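Local coordinates for aluminum resistance protein (Clostridium novyi, PDB 3I16) that is probably a pyridoxal-phosphate-dependent carbon-sulfur lyase of the methionine gamma-lyase family, involved in aluminium resistance, at residues E24-D29 and M315-F320; I346-G351 and Y401-Q406. All coordinates share one frame; numbering follows the deposited sequence. Where two conformers were deposited one is given.

Contact 1. Residues E24-D29 and M315-F320; sequences ETAMND and MELAGF
Leu317 reaches helix 17-54 through one methyl group: its CD1 lies 3.7 Å from Thr25 CG2 and 3.9 Å from the backbone N of Ala26. The same methyl stands 4.3 Å from Ala26 CB. Asp29, its side chain running counter to that of the leucine, brings OD2 to 4.0 Å from CD1, so residues one helical turn apart, Thr25 and Asp29, border a single leucine branch. With chi1 of -53°, Thr25 has CG2 trans to its own N and presents that methyl to the leucine, while OG1 turns back to the carbonyl O of Lys21. In Leu317, chi1 of -70° sets CG opposite the carbonyl carbon and chi2 of 173° extends CD1 toward helix 17-54. One layer further out, Asp29 OD2 forms a salt bridge with Arg313, which also pairs with Glu316. Just past Leu317, helix 287-318 ends in a Schellman motif, with Gly319 at positive phi. The contact is plain helix-helix packing at that C-terminal end, away from the cofactor site. No hydrogen bond joins the segments; the 110 Å² interface is van der Waals packing, since every close approach ends on Leu317 CD1, with a polar link alongside from Asp29 and Arg313.

Contact 2. Residues I346-G351 and Y401-Q406; sequences IEFCKG and YIAYLQ
Phe348 projects onto strand 402-406 from helix 342-354, which packs on one face of the six-stranded antiparallel sheet in the later part of the chain. The ring meets two residues on that face, Ala403 and Leu405, whose side chains both point at the helix, whereas Tyr404 between them points away. Phe348 CE2 lies 4.1 Å from Leu405 CD2, and CD2 of the same ring is 4.4 Å from Ala403 CB; both methyls approach it obliquely. Chi1 of 177° sets the ring trans to its backbone N and extends it from the helix to the strand. All three residues are buried, and the interface of 131 Å² is entirely apolar, without a hydrogen bond between the segments. Phe339 and Ile337 add to the packing around the ring. The other flank of the helix is partly exposed and polar: Glu347 forms a salt bridge there with Arg424, and Lys350 with Glu365. Cys349, although buried, keeps its SG 4.7 Å from Ala403 CB and packs on Ala393 of the next strand. The Phe348 and Leu405 side chains cross at about a right angle, with Leu405 CG trans to its own N at chi1 -173°.

How the contacts relate
The two contacts follow each other along the chain, 24-29 with 315-320 closing before 346-351 with 401-406 opens, and their centres lie about 17 Å apart on the same side of the chain's centre. They meet directly: the methyl CE of selenomethionine Met315 packs 4.1 Å from Phe348 CE1. Phe339 bridges them as well, its ring meeting Phe320 edge-to-face and Phe348 with planes at about 45°. The centre of contact 1 lies about 25 Å from the centre of the chain, that of contact 2 about 18 Å. In contact 2 the side chain of Leu405 is about 13 Å from bound pyridoxal phosphate; both contacts are structural packing away from the cofactor pocket.

Contact 1. Residues E24-D29 and M315-F320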
ATOM      1  N   GLU B  24      15.202   6.304 -39.979  1.00 10.77           N
ATOM      2  CA  GLU B  24      16.166   5.323 -40.476  0.50 10.82           C
ATOM      3  C   GLU B  24      17.560   5.971 -40.599  1.00 11.15           C
ATOM      4  O   GLU B  24      18.568   5.417 -40.160  1.00 10.36           O
ATOM      5  CB  GLU B  24      15.663   4.726 -41.805  0.50 10.13           C
ATOM      6  CG  GLU B  24      14.378   3.838 -41.669  0.50  9.95           C
ATOM      7  CD  GLU B  24      13.635   3.599 -42.994  0.50 14.22           C
ATOM      8  OE1 GLU B  24      14.066   4.149 -44.033  0.50 17.30           O
ATOM      9  OE2 GLU B  24      12.608   2.875 -43.004  0.50 14.42           O
ATOM     10  N   THR B  25      17.607   7.169 -41.178  1.00 12.68           N
ATOM     11  CA  THR B  25      18.856   7.911 -41.367  1.00 10.43           C
ATOM     12  C   THR B  25      19.476   8.259 -40.022  1.00 11.96           C
ATOM     13  O   THR B  25      20.672   8.054 -39.816  1.00 12.64           O
ATOM     14  CB  THR B  25      18.585   9.200 -42.160  1.00 10.30           C
ATOM     15  OG1 THR B  25      17.884   8.858 -43.364  1.00  8.41           O
ATOM     16  CG2 THR B  25      19.871   9.950 -42.491  1.00  6.61           C
ATOM     17  N   ALA B  26      18.656   8.790 -39.113  1.00 11.25           N
ATOM     18  CA  ALA B  26      19.100   9.153 -37.767  1.00 11.83           C
ATOM     19  C   ALA B  26      19.690   7.969 -37.015  1.00  9.49           C
ATOM     20  O   ALA B  26      20.722   8.116 -36.371  1.00 11.39           O
ATOM     21  CB  ALA B  26      17.929   9.765 -36.934  1.00  8.98           C
HETATM   22  N   MSE B  27      19.030   6.818 -37.079  1.00 13.21           N
HETATM   23  CA  MSE B  27      19.513   5.615 -36.375  1.00 13.56           C
HETATM   24  C   MSE B  27      20.856   5.193 -36.911  1.00 15.19           C
HETATM   25  O   MSE B  27      21.741   4.850 -36.139  1.00 14.90           O
HETATM   26  CB  MSE B  27      18.563   4.445 -36.545  1.00 14.37           C
HETATM   27  CG  MSE B  27      17.381   4.535 -35.712  1.00 15.11           C
HETATM   28 SE   MSE B  27      17.867   4.218 -33.849  0.75 13.57          SE
HETATM   29  CE  MSE B  27      18.073   2.358 -33.825  1.00 17.96           C
ATOM     30  N   ASN B  28      21.001   5.198 -38.233  1.00 14.74           N
ATOM     31  CA  ASN B  28      22.271   4.866 -38.843  1.00 15.09           C
ATOM     32  C   ASN B  28      23.364   5.831 -38.313  1.00 16.70           C
ATOM     33  O   ASN B  28      24.431   5.382 -37.878  1.00 17.34           O
ATOM     34  CB  ASN B  28      22.199   4.952 -40.387  1.00 13.53           C
ATOM     35  CG  ASN B  28      21.303   3.866 -41.039  1.00 14.52           C
ATOM     36  OD1 ASN B  28      21.057   2.815 -40.464  1.00 16.93           O
ATOM     37  ND2 ASN B  28      20.851   4.128 -42.278  1.00  8.58           N
ATOM     38  N   ASP B  29      23.084   7.141 -38.333  1.00 13.47           N
ATOM     39  CA  ASP B  29      24.041   8.165 -37.882  1.00 13.90           C
ATOM     40  C   ASP B  29      24.456   8.116 -36.392  1.00 13.89           C
ATOM     41  O   ASP B  29      25.586   8.438 -36.058  1.00 14.75           O
ATOM     42  CB  ASP B  29      23.492   9.571 -38.140  1.00 14.36           C
ATOM     43  CG  ASP B  29      23.379   9.915 -39.608  1.00 19.13           C
ATOM     44  OD1 ASP B  29      23.913   9.187 -40.478  1.00 17.34           O
ATOM     45  OD2 ASP B  29      22.766  10.961 -39.887  1.00 19.19           O
HETATM   46  N   MSE B 315      15.534  15.434 -35.345  1.00 10.82           N
HETATM   47  CA  MSE B 315      15.006  16.819 -35.443  1.00  9.30           C
HETATM   48  C   MSE B 315      15.973  17.697 -36.214  1.00  8.87           C
HETATM   49  O   MSE B 315      15.557  18.576 -37.011  1.00  9.13           O
HETATM   50  CB  MSE B 315      14.732  17.393 -34.032  1.00 10.16           C
HETATM   51  CG  MSE B 315      13.732  16.601 -33.221  1.00 15.17           C
HETATM   52 SE   MSE B 315      12.013  16.498 -34.051  0.75 10.67          SE
HETATM   53  CE  MSE B 315      11.512  18.314 -33.811  1.00 12.97           C
ATOM     54  N   GLU B 316      17.272  17.461 -36.008  1.00  8.92           N
ATOM     55  CA  GLU B 316      18.297  18.200 -36.764  1.00  9.12           C
ATOM     56  C   GLU B 316      18.132  17.920 -38.264  1.00 10.33           C
ATOM     57  O   GLU B 316      18.128  18.854 -39.092  1.00 10.35           O
ATOM     58  CB  GLU B 316      19.720  17.797 -36.320  1.00  9.24           C
ATOM     59  CG  GLU B 316      20.801  18.586 -36.980  1.00 11.43           C
ATOM     60  CD  GLU B 316      22.211  18.063 -36.734  1.00 16.97           C
ATOM     61  OE1 GLU B 316      22.421  17.024 -36.051  1.00 14.13           O
ATOM     62  OE2 GLU B 316      23.119  18.719 -37.268  1.00 15.00           O
ATOM     63  N   LEU B 317      17.999  16.637 -38.615  1.00 10.55           N
ATOM     64  CA  LEU B 317      17.812  16.236 -40.023  1.00  8.28           C
ATOM     65  C   LEU B 317      16.528  16.823 -40.590  1.00  7.86           C
ATOM     66  O   LEU B 317      16.508  17.256 -41.756  1.00  6.85           O
ATOM     67  CB  LEU B 317      17.824  14.713 -40.183  1.00 10.24           C
ATOM     68  CG  LEU B 317      19.196  14.034 -39.962  1.00 10.47           C
ATOM     69  CD1 LEU B 317      19.096  12.524 -39.980  1.00  2.99           C
ATOM     70  CD2 LEU B 317      20.158  14.488 -41.011  1.00  9.48           C
ATOM     71  N   ALA B 318      15.496  16.895 -39.751  1.00  7.36           N
ATOM     72  CA  ALA B 318      14.183  17.469 -40.116  1.00  9.59           C
ATOM     73  C   ALA B 318      14.279  18.968 -40.396  1.00 12.12           C
ATOM     74  O   ALA B 318      13.472  19.502 -41.151  1.00 13.83           O
ATOM     75  CB  ALA B 318      13.141  17.188 -39.024  1.00  9.10           C
ATOM     76  N   GLY B 319      15.281  19.632 -39.819  1.00 11.37           N
ATOM     77  CA  GLY B 319      15.531  21.048 -40.083  1.00 13.13           C
ATOM     78  C   GLY B 319      15.460  21.989 -38.887  1.00 13.20           C
ATOM     79  O   GLY B 319      15.511  23.190 -39.067  1.00 12.80           O
ATOM     80  N   PHE B 320      15.360  21.451 -37.679  1.00 11.87           N
ATOM     81  CA  PHE B 320      15.285  22.267 -36.474  1.00 14.55           C
ATOM     82  C   PHE B 320      16.643  22.382 -35.779  1.00 16.69           C
ATOM     83  O   PHE B 320      17.451  21.452 -35.841  1.00 15.80           O
ATOM     84  CB  PHE B 320      14.296  21.624 -35.500  1.00 12.99           C
ATOM     85  CG  PHE B 320      12.939  21.420 -36.086  1.00 13.79           C
ATOM     86  CD1 PHE B 320      12.083  22.499 -36.263  1.00 17.04           C
ATOM     87  CD2 PHE B 320      12.520  20.159 -36.495  1.00 12.80           C
ATOM     88  CE1 PHE B 320      10.829  22.310 -36.842  1.00 18.94           C
ATOM     89  CE2 PHE B 320      11.265  19.963 -37.044  1.00 17.69           C
ATOM     90  CZ  PHE B 320      10.420  21.039 -37.224  1.00 18.44           C
TER

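Contact 2. Residues I346-G351 and Y401-Q406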
ATOM      1  N   ILE B 346       3.722  23.740 -29.645  1.00 26.84           N
ATOM      2  CA  ILE B 346       2.616  23.145 -28.865  1.00 26.15           C
ATOM      3  C   ILE B 346       2.154  21.833 -29.522  1.00 23.41           C
ATOM      4  O   ILE B 346       1.865  20.858 -28.840  1.00 24.93           O
ATOM      5  CB  ILE B 346       1.406  24.106 -28.670  1.00 29.19           C
ATOM      6  CG1 ILE B 346       1.809  25.411 -27.967  1.00 31.69           C
ATOM      7  CG2 ILE B 346       0.321  23.427 -27.809  1.00 27.55           C
ATOM      8  CD1 ILE B 346       2.200  25.238 -26.496  1.00 33.81           C
ATOM      9  N   GLU B 347       2.099  21.821 -30.841  1.00 19.61           N
ATOM     10  CA  GLU B 347       1.793  20.617 -31.579  1.00 22.58           C
ATOM     11  C   GLU B 347       2.770  19.466 -31.299  1.00 23.61           C
ATOM     12  O   GLU B 347       2.364  18.298 -31.226  1.00 23.40           O
ATOM     13  CB  GLU B 347       1.784  20.916 -33.075  1.00 22.63           C
ATOM     14  CG  GLU B 347       0.524  21.604 -33.495  1.00 29.02           C
ATOM     15  CD  GLU B 347      -0.670  20.700 -33.266  1.00 35.80           C
ATOM     16  OE1 GLU B 347      -0.790  19.705 -34.021  1.00 26.97           O
ATOM     17  OE2 GLU B 347      -1.454  20.967 -32.310  1.00 35.62           O
ATOM     18  N   PHE B 348       4.049  19.789 -31.145  1.00 20.30           N
ATOM     19  CA  PHE B 348       5.035  18.750 -30.870  1.00 20.24           C
ATOM     20  C   PHE B 348       4.750  18.120 -29.514  1.00 18.45           C
ATOM     21  O   PHE B 348       4.740  16.879 -29.394  1.00 17.93           O
ATOM     22  CB  PHE B 348       6.466  19.306 -30.908  1.00 18.99           C
ATOM     23  CG  PHE B 348       7.518  18.299 -30.551  1.00 14.80           C
ATOM     24  CD1 PHE B 348       7.964  17.395 -31.487  1.00 19.24           C
ATOM     25  CD2 PHE B 348       8.077  18.276 -29.280  1.00 23.12           C
ATOM     26  CE1 PHE B 348       8.951  16.491 -31.166  1.00 15.37           C
ATOM     27  CE2 PHE B 348       9.065  17.356 -28.958  1.00 21.77           C
ATOM     28  CZ  PHE B 348       9.488  16.476 -29.906  1.00 15.75           C
ATOM     29  N   CYS B 349       4.525  18.972 -28.512  1.00 18.31           N
ATOM     30  CA  CYS B 349       4.263  18.516 -27.156  1.00 19.96           C
ATOM     31  C   CYS B 349       2.973  17.711 -27.117  1.00 20.72           C
ATOM     32  O   CYS B 349       2.862  16.772 -26.336  1.00 20.63           O
ATOM     33  CB  CYS B 349       4.155  19.680 -26.161  1.00 21.47           C
ATOM     34  SG  CYS B 349       5.723  20.497 -25.757  1.00 30.65           S
ATOM     35  N   LYS B 350       2.003  18.093 -27.935  1.00 21.09           N
ATOM     36  CA  LYS B 350       0.744  17.368 -27.992  1.00 22.09           C
ATOM     37  C   LYS B 350       0.995  15.979 -28.563  1.00 20.57           C
ATOM     38  O   LYS B 350       0.412  15.002 -28.095  1.00 18.67           O
ATOM     39  CB  LYS B 350      -0.310  18.135 -28.787  1.00 22.79           C
ATOM     40  CG  LYS B 350      -0.919  19.346 -28.001  1.00 28.26           C
ATOM     41  CD  LYS B 350      -1.930  20.123 -28.855  1.00 33.67           C
ATOM     42  CE  LYS B 350      -2.547  21.309 -28.098  1.00 34.76           C
ATOM     43  NZ  LYS B 350      -3.082  20.931 -26.768  1.00 35.53           N
ATOM     44  N   GLY B 351       1.876  15.910 -29.557  1.00 18.77           N
ATOM     45  CA  GLY B 351       2.290  14.648 -30.144  1.00 16.00           C
ATOM     46  C   GLY B 351       2.882  13.726 -29.103  1.00 14.34           C
ATOM     47  O   GLY B 351       2.531  12.554 -29.060  1.00 16.89           O
ATOM     48  N   TYR B 401      10.810  29.710 -28.533  1.00 20.77           N
ATOM     49  CA  TYR B 401       9.966  28.505 -28.500  1.00 20.16           C
ATOM     50  C   TYR B 401      10.789  27.226 -28.515  1.00 16.88           C
ATOM     51  O   TYR B 401      10.835  26.507 -29.502  1.00 19.59           O
ATOM     52  CB  TYR B 401       8.919  28.525 -29.632  1.00 21.30           C
ATOM     53  CG  TYR B 401       8.093  29.790 -29.594  1.00 24.80           C
ATOM     54  CD1 TYR B 401       7.238  30.043 -28.528  1.00 29.49           C
ATOM     55  CD2 TYR B 401       8.171  30.733 -30.617  1.00 30.26           C
ATOM     56  CE1 TYR B 401       6.493  31.217 -28.459  1.00 33.92           C
ATOM     57  CE2 TYR B 401       7.427  31.898 -30.569  1.00 31.67           C
ATOM     58  CZ  TYR B 401       6.592  32.140 -29.486  1.00 37.35           C
ATOM     59  OH  TYR B 401       5.846  33.299 -29.433  1.00 40.49           O
ATOM     60  N   ILE B 402      11.445  26.985 -27.394  1.00 17.83           N
ATOM     61  CA  ILE B 402      12.280  25.824 -27.191  1.00 18.24           C
ATOM     62  C   ILE B 402      11.459  24.783 -26.431  1.00 18.95           C
ATOM     63  O   ILE B 402      10.768  25.124 -25.484  1.00 18.92           O
ATOM     64  CB  ILE B 402      13.533  26.194 -26.390  1.00 16.81           C
ATOM     65  CG1 ILE B 402      14.311  27.307 -27.113  1.00 20.21           C
ATOM     66  CG2 ILE B 402      14.411  24.954 -26.191  1.00 13.89           C
ATOM     67  CD1 ILE B 402      15.420  27.929 -26.286  1.00 16.12           C
ATOM     68  N   ALA B 403      11.502  23.533 -26.889  1.00 18.41           N
ATOM     69  CA  ALA B 403      10.850  22.409 -26.223  1.00 15.35           C
ATOM     70  C   ALA B 403      11.966  21.607 -25.568  1.00 17.66           C
ATOM     71  O   ALA B 403      13.072  21.518 -26.121  1.00 16.04           O
ATOM     72  CB  ALA B 403      10.103  21.550 -27.248  1.00 15.03           C
ATOM     73  N   TYR B 404      11.691  21.040 -24.396  1.00 15.09           N
ATOM     74  CA  TYR B 404      12.649  20.225 -23.673  1.00 15.54           C
ATOM     75  C   TYR B 404      12.024  18.838 -23.545  1.00 16.23           C
ATOM     76  O   TYR B 404      10.956  18.691 -22.964  1.00 16.74           O
ATOM     77  CB  TYR B 404      12.955  20.855 -22.313  1.00 16.38           C
ATOM     78  CG  TYR B 404      13.463  22.281 -22.451  1.00 14.87           C
ATOM     79  CD1 TYR B 404      14.818  22.564 -22.414  1.00 17.55           C
ATOM     80  CD2 TYR B 404      12.582  23.339 -22.636  1.00 17.96           C
ATOM     81  CE1 TYR B 404      15.285  23.873 -22.552  1.00 20.71           C
ATOM     82  CE2 TYR B 404      13.033  24.637 -22.793  1.00 21.99           C
ATOM     83  CZ  TYR B 404      14.386  24.897 -22.747  1.00 21.76           C
ATOM     84  OH  TYR B 404      14.836  26.179 -22.877  1.00 20.47           O
ATOM     85  N   LEU B 405      12.691  17.833 -24.117  1.00 16.09           N
ATOM     86  CA  LEU B 405      12.192  16.473 -24.183  1.00 13.89           C
ATOM     87  C   LEU B 405      13.128  15.646 -23.338  1.00 14.61           C
ATOM     88  O   LEU B 405      14.354  15.804 -23.430  1.00 13.22           O
ATOM     89  CB  LEU B 405      12.226  16.022 -25.654  1.00 13.35           C
ATOM     90  CG  LEU B 405      11.672  14.721 -26.248  1.00 21.27           C
ATOM     91  CD1 LEU B 405      12.332  13.458 -25.684  1.00 28.04           C
ATOM     92  CD2 LEU B 405      10.153  14.677 -26.101  1.00 31.12           C
ATOM     93  N   GLN B 406      12.566  14.773 -22.509  1.00 14.33           N
ATOM     94  CA  GLN B 406      13.355  13.889 -21.695  1.00 15.56           C
ATOM     95  C   GLN B 406      12.526  12.689 -21.283  1.00 15.91           C
ATOM     96  O   GLN B 406      11.293  12.762 -21.222  1.00 14.88           O
ATOM     97  CB  GLN B 406      13.861  14.580 -20.412  1.00 16.60           C
ATOM     98  CG  GLN B 406      12.779  15.110 -19.490  1.00 17.96           C
ATOM     99  CD  GLN B 406      12.217  16.431 -19.933  1.00 20.33           C
ATOM    100  OE1 GLN B 406      12.977  17.363 -20.241  1.00 18.47           O
ATOM    101  NE2 GLN B 406      10.877  16.551 -19.932  1.00 20.06           N
TER